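Local coordinates for protein dihydrodipicolinate synthase (PDB 3E96) that probably catalyses the synthesis of 4-hydroxy-tetrahydrodipicolinate, as a TIM-barrel lyase of the DapA family, at residues A200-W204 with M226-R231; A267-L271 with V293-L297. All blocks are in the same frame, centred on the assembly; numbering follows the deposited sequence.

Contact 1: A200-W204 with M226-R231; sequences APFFW and MLEALR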
loop_
_atom_site.group_PDB
_atom_site.type_symbol
_atom_site.label_atom_id
_atom_site.label_comp_id
_atom_site.label_asym_id
_atom_site.label_seq_id
_atom_site.Cartn_x
_atom_site.Cartn_y
_atom_site.Cartn_z
ATOM N N ALA B 200 -6.797 6.558 22.243
ATOM C CA ALA B 200 -6.217 7.744 22.869
ATOM C C ALA B 200 -6.051 7.707 24.391
ATOM O O ALA B 200 -5.004 8.096 24.905
ATOM C CB ALA B 200 -7.021 8.990 22.462
ATOM N N PRO B 201 -7.075 7.256 25.139
ATOM C CA PRO B 201 -6.911 7.227 26.599
ATOM C C PRO B 201 -5.748 6.349 27.063
ATOM O O PRO B 201 -5.005 6.710 27.977
ATOM C CB PRO B 201 -8.263 6.708 27.094
ATOM C CG PRO B 201 -9.220 7.180 26.026
ATOM C CD PRO B 201 -8.451 6.893 24.755
ATOM N N PHE B 202 -5.601 5.196 26.427
ATOM C CA PHE B 202 -4.542 4.255 26.769
ATOM C C PHE B 202 -3.167 4.794 26.376
ATOM O O PHE B 202 -2.209 4.698 27.146
ATOM C CB PHE B 202 -4.832 2.924 26.084
ATOM C CG PHE B 202 -6.214 2.395 26.374
ATOM C CD1 PHE B 202 -6.493 1.760 27.585
ATOM C CD2 PHE B 202 -7.249 2.580 25.458
ATOM C CE1 PHE B 202 -7.781 1.319 27.885
ATOM C CE2 PHE B 202 -8.550 2.141 25.747
ATOM C CZ PHE B 202 -8.817 1.510 26.962
ATOM N N PHE B 203 -3.066 5.355 25.177
ATOM C CA PHE B 203 -1.804 5.931 24.724
ATOM C C PHE B 203 -1.443 7.123 25.605
ATOM O O PHE B 203 -0.276 7.322 25.940
ATOM C CB PHE B 203 -1.910 6.418 23.272
ATOM C CG PHE B 203 -1.655 5.359 22.246
ATOM C CD1 PHE B 203 -2.480 4.243 22.155
ATOM C CD2 PHE B 203 -0.593 5.490 21.347
ATOM C CE1 PHE B 203 -2.257 3.268 21.180
ATOM C CE2 PHE B 203 -0.359 4.524 20.369
ATOM C CZ PHE B 203 -1.193 3.407 20.285
ATOM N N TRP B 204 -2.445 7.918 25.978
ATOM C CA TRP B 204 -2.200 9.102 26.801
ATOM C C TRP B 204 -1.536 8.725 28.118
ATOM O O TRP B 204 -0.549 9.344 28.524
ATOM C CB TRP B 204 -3.511 9.852 27.066
ATOM C CG TRP B 204 -3.305 11.252 27.568
ATOM C CD1 TRP B 204 -3.070 11.642 28.856
ATOM C CD2 TRP B 204 -3.284 12.448 26.776
ATOM N NE1 TRP B 204 -2.904 13.009 28.915
ATOM C CE2 TRP B 204 -3.030 13.526 27.652
ATOM C CE3 TRP B 204 -3.455 12.710 25.410
ATOM C CZ2 TRP B 204 -2.942 14.851 27.204
ATOM C CZ3 TRP B 204 -3.368 14.028 24.965
ATOM C CH2 TRP B 204 -3.113 15.079 25.861
ATOM N N MET B 226 -12.748 14.888 24.710
ATOM C CA MET B 226 -11.803 13.859 25.138
ATOM C C MET B 226 -10.442 14.472 25.425
ATOM O O MET B 226 -9.812 14.140 26.428
ATOM C CB MET B 226 -11.648 12.754 24.079
ATOM C CG MET B 226 -10.653 11.649 24.497
ATOM S SD MET B 226 -10.507 10.211 23.372
ATOM C CE MET B 226 -11.905 9.205 23.964
ATOM N N LEU B 227 -9.984 15.359 24.543
ATOM C CA LEU B 227 -8.684 15.997 24.726
ATOM C C LEU B 227 -8.644 16.790 26.025
ATOM O O LEU B 227 -7.681 16.706 26.783
ATOM C CB LEU B 227 -8.364 16.940 23.561
ATOM C CG LEU B 227 -7.023 17.679 23.675
ATOM C CD1 LEU B 227 -5.869 16.691 23.512
ATOM C CD2 LEU B 227 -6.937 18.772 22.615
ATOM N N GLU B 228 -9.693 17.562 26.282
ATOM C CA GLU B 228 -9.729 18.371 27.494
ATOM C C GLU B 228 -9.777 17.502 28.749
ATOM O O GLU B 228 -9.092 17.790 29.729
ATOM C CB GLU B 228 -10.916 19.329 27.446
ATOM C CG GLU B 228 -10.915 20.181 26.182
ATOM C CD GLU B 228 -11.885 21.338 26.242
ATOM O OE1 GLU B 228 -13.034 21.131 26.681
ATOM O OE2 GLU B 228 -11.497 22.455 25.833
ATOM N N ALA B 229 -10.573 16.436 28.712
ATOM C CA ALA B 229 -10.682 15.533 29.853
ATOM C C ALA B 229 -9.323 14.900 30.140
ATOM O O ALA B 229 -8.901 14.812 31.293
ATOM C CB ALA B 229 -11.723 14.444 29.571
ATOM N N LEU B 230 -8.638 14.463 29.088
ATOM C CA LEU B 230 -7.325 13.846 29.247
ATOM C C LEU B 230 -6.329 14.845 29.834
ATOM O O LEU B 230 -5.584 14.525 30.757
ATOM C CB LEU B 230 -6.809 13.337 27.896
ATOM C CG LEU B 230 -7.502 12.097 27.316
ATOM C CD1 LEU B 230 -7.053 11.868 25.876
ATOM C CD2 LEU B 230 -7.167 10.881 28.174
ATOM N N ARG B 231 -6.320 16.056 29.287
ATOM C CA ARG B 231 -5.410 17.091 29.760
ATOM C C ARG B 231 -5.681 17.474 31.213
ATOM O O ARG B 231 -4.756 17.812 31.948
ATOM C CB ARG B 231 -5.513 18.331 28.867
ATOM C CG ARG B 231 -4.803 18.194 27.524
ATOM C CD ARG B 231 -5.046 19.416 26.661
ATOM N NE ARG B 231 -4.180 19.457 25.486
ATOM C CZ ARG B 231 -4.247 20.401 24.552
ATOM N NH1 ARG B 231 -5.140 21.373 24.656
ATOM N NH2 ARG B 231 -3.415 20.381 23.519
HETATM O O HOH W 1 -2.412 14.665 31.183
#

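Contact 2: A267-L271 with V293-L297; sequences AMEML and VTELL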
loop_
_atom_site.group_PDB
_atom_site.type_symbol
_atom_site.label_atom_id
_atom_site.label_comp_id
_atom_site.label_asym_id
_atom_site.label_seq_id
_atom_site.Cartn_x
_atom_site.Cartn_y
_atom_site.Cartn_z
ATOM N N ALA B 267 -22.411 8.685 7.635
ATOM C CA ALA B 267 -22.899 9.245 8.892
ATOM C C ALA B 267 -23.081 10.757 8.702
ATOM O O ALA B 267 -24.092 11.330 9.131
ATOM C CB ALA B 267 -21.904 8.972 10.014
ATOM N N MET B 268 -22.102 11.395 8.059
ATOM C CA MET B 268 -22.156 12.838 7.794
ATOM C C MET B 268 -23.395 13.168 6.958
ATOM O O MET B 268 -24.117 14.126 7.257
ATOM C CB MET B 268 -20.898 13.316 7.036
ATOM C CG MET B 268 -19.585 13.273 7.835
ATOM S SD MET B 268 -18.097 13.753 6.894
ATOM C CE MET B 268 -17.789 12.324 6.000
ATOM N N GLU B 269 -23.638 12.381 5.912
ATOM C CA GLU B 269 -24.793 12.611 5.044
ATOM C C GLU B 269 -26.104 12.490 5.823
ATOM O O GLU B 269 -27.045 13.261 5.592
ATOM C CB GLU B 269 -24.790 11.627 3.869
ATOM C CG GLU B 269 -23.760 11.935 2.771
ATOM C CD GLU B 269 -24.067 13.207 1.993
ATOM O OE1 GLU B 269 -25.262 13.550 1.843
ATOM O OE2 GLU B 269 -23.114 13.857 1.506
ATOM N N MET B 270 -26.174 11.526 6.737
ATOM C CA MET B 270 -27.375 11.355 7.547
ATOM C C MET B 270 -27.592 12.583 8.433
ATOM O O MET B 270 -28.727 12.924 8.761
ATOM C CB MET B 270 -27.273 10.104 8.424
ATOM C CG MET B 270 -27.647 8.814 7.716
ATOM S SD MET B 270 -27.833 7.425 8.863
ATOM C CE MET B 270 -29.346 7.830 9.643
ATOM N N LEU B 271 -26.502 13.244 8.816
ATOM C CA LEU B 271 -26.588 14.437 9.657
ATOM C C LEU B 271 -26.666 15.692 8.794
ATOM O O LEU B 271 -26.449 16.813 9.272
ATOM C CB LEU B 271 -25.372 14.523 10.583
ATOM C CG LEU B 271 -25.199 13.373 11.579
ATOM C CD1 LEU B 271 -23.867 13.538 12.311
ATOM C CD2 LEU B 271 -26.358 13.354 12.566
ATOM N N VAL B 293 -25.297 2.429 11.455
ATOM C CA VAL B 293 -24.896 3.836 11.535
ATOM C C VAL B 293 -26.087 4.643 12.057
ATOM O O VAL B 293 -25.935 5.551 12.879
ATOM C CB VAL B 293 -24.480 4.397 10.151
ATOM C CG1 VAL B 293 -24.276 5.917 10.236
ATOM C CG2 VAL B 293 -23.189 3.730 9.685
ATOM N N THR B 294 -27.272 4.299 11.569
ATOM C CA THR B 294 -28.495 4.973 11.988
ATOM C C THR B 294 -28.710 4.793 13.486
ATOM O O THR B 294 -28.925 5.764 14.213
ATOM C CB THR B 294 -29.715 4.409 11.227
ATOM O OG1 THR B 294 -29.581 4.710 9.835
ATOM C CG2 THR B 294 -31.016 5.014 11.757
ATOM N N GLU B 295 -28.631 3.549 13.952
ATOM C CA GLU B 295 -28.832 3.257 15.366
ATOM C C GLU B 295 -27.786 3.946 16.235
ATOM O O GLU B 295 -28.063 4.315 17.375
ATOM C CB GLU B 295 -28.790 1.745 15.608
ATOM C CG GLU B 295 -29.691 0.957 14.668
ATOM C CD GLU B 295 -29.724 -0.527 14.981
ATOM O OE1 GLU B 295 -28.674 -1.083 15.374
ATOM O OE2 GLU B 295 -30.799 -1.142 14.820
ATOM N N LEU B 296 -26.585 4.123 15.696
ATOM C CA LEU B 296 -25.515 4.772 16.445
ATOM C C LEU B 296 -25.798 6.271 16.585
ATOM O O LEU B 296 -25.636 6.850 17.663
ATOM C CB LEU B 296 -24.177 4.553 15.736
ATOM C CG LEU B 296 -22.900 4.722 16.556
ATOM C CD1 LEU B 296 -22.869 3.697 17.678
ATOM C CD2 LEU B 296 -21.694 4.530 15.653
ATOM N N LEU B 297 -26.219 6.893 15.491
ATOM C CA LEU B 297 -26.530 8.318 15.504
ATOM C C LEU B 297 -27.752 8.559 16.380
ATOM O O LEU B 297 -27.866 9.591 17.042
ATOM C CB LEU B 297 -26.789 8.823 14.082
ATOM C CG LEU B 297 -25.570 8.829 13.155
ATOM C CD1 LEU B 297 -25.971 9.344 11.784
ATOM C CD2 LEU B 297 -24.468 9.696 13.753
#

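Contact 1: A200-W204 with M226-R231
Trp-204 lies against Leu-230, and this pair buries the most surface between helices 200-206 and 220-231. The indole takes Leu-230 over one face. Leu-230 CB sits 3.8 Å from the centroid of the Trp-204 five-membered ring, only 12° off the ring normal, which makes a CH-pi contact. The two methyls spread along the indole from there. Leu-230 CD1 reaches Trp-204 CE3 at 3.7 Å, on the six-membered ring, while Leu-230 CD2 lies near CG and CB of the same tryptophan. CG of Trp-204 stands anti to the backbone N (chi1 -164°), which carries the indole across to the other helix. The six-membered ring of Trp-204 also meets two more side chains obliquely. Leu-227 CD1 is 3.9 Å from Trp-204 CZ3, and Arg-231 CG is 3.8 Å from Trp-204 CZ2. The guanidinium of Arg-231 goes elsewhere: Arg-231 NH2 hydrogen-bonds to the carbonyl oxygen of Glu-13.

The indole nitrogen is served by water. Trp-204 NE1 donates to a water at 2.9 Å, which lies in the ring plane at the edge. The same water is 3.2 Å from Leu-230 O and can bridge the two helices there.

At the start of helix 200-206 the packing is purely apolar. Met-226 bends at its last torsion and passes Pro-201 at about a right angle. Met-226 SD is 3.8 Å from Ala-200 CB, and Met-226 CE touches Pro-201 CG. Val-238 of helix 235-252 also packs on Pro-201 and Leu-230, and Phe-211 of strand 210-213 lies against Ala-200 and Leu-227.

The short segments run roughly parallel, 28° apart. This is the side-by-side packing of successive outer helices in a TIM barrel: they follow strands 190-193 and 210-213.

Contact 2: A267-L271 with V293-L297
Met-270 leaves its helix with CG anti to the carbonyl carbon (chi1 -83°) and then bends at the thioether (chi3 73°), which brings its methyl against Thr-294. The two side chains cross at about a right angle. Met-270 CE lies 3.1 Å from Thr-294 OG1, a close approach of a methyl to a hydroxyl oxygen, and Met-270 SD is 3.4 Å from the same oxygen. The hydroxyl is already engaged in its own helix, where Thr-294 OG1 hydrogen-bonds to the carbonyl oxygen of Lys-290.

Leu-297 buries more surface here than any other residue. Its CG is also anti to the carbonyl carbon (chi1 -68°), and the extended branch pushes CD1 in among three residues of the other segment. Leu-297 CD1 is 3.7 Å from Met-270 CB and 3.8 Å from Ala-267 O. Leu-297 CD1 also lies 4.1 Å from Leu-271 CD2, while Leu-297 CD2 meets Leu-271 CD1. Leu-271 is the first residue past helix 262-270 to leave helical angles, and Leu-297 thus packs on the last turn and the residue after it.

One turn earlier, Val-293 closes on Ala-267, where the backbones come nearest. Val-293 CG1 rests 3.8 Å from Ala-267 CA and nearly as close to CB. The small alanine lets the valine methyl come down to the main chain. Val-293 CG1 also lies 4.1 Å from Met-270 SD. Helix 235-252 backs this end, with Phe-248 on Ala-267 and Leu-251 on Val-293. Leu-303 packs on Met-270.

Helices 262-270 and 287-299 meet mainly through methyl, methylene and thioether groups. Two oxygens at the interface, Thr-294 OG1 and Ala-267 O, have hydrogen bonds within their own helices. The contact has no directed polar bond across it, so its hold rests on shape fit and on the burial of apolar surface.

From the N terminus, the chain first builds most of the barrel, and contact 1 comes near its end. There helix 200-206 leads through strand 210-213, the last strand, to helix 220-231, and 200-204 with 226-231 closes that loop. Helix 235-252 follows and touches both contacts: Val-238 and Trp-242 at contact 1, Phe-248 and Leu-251 at contact 2. Contact 2 then closes a second loop, between helices 262-270 and 287-299. The loops stand in series and neither nest nor cross. Their centres are 25 Å apart and their nearest atoms about 14 Å, so the two contacts do not touch. Contact 1 belongs to the barrel's outer helices, contact 2 to the C-terminal helices beyond.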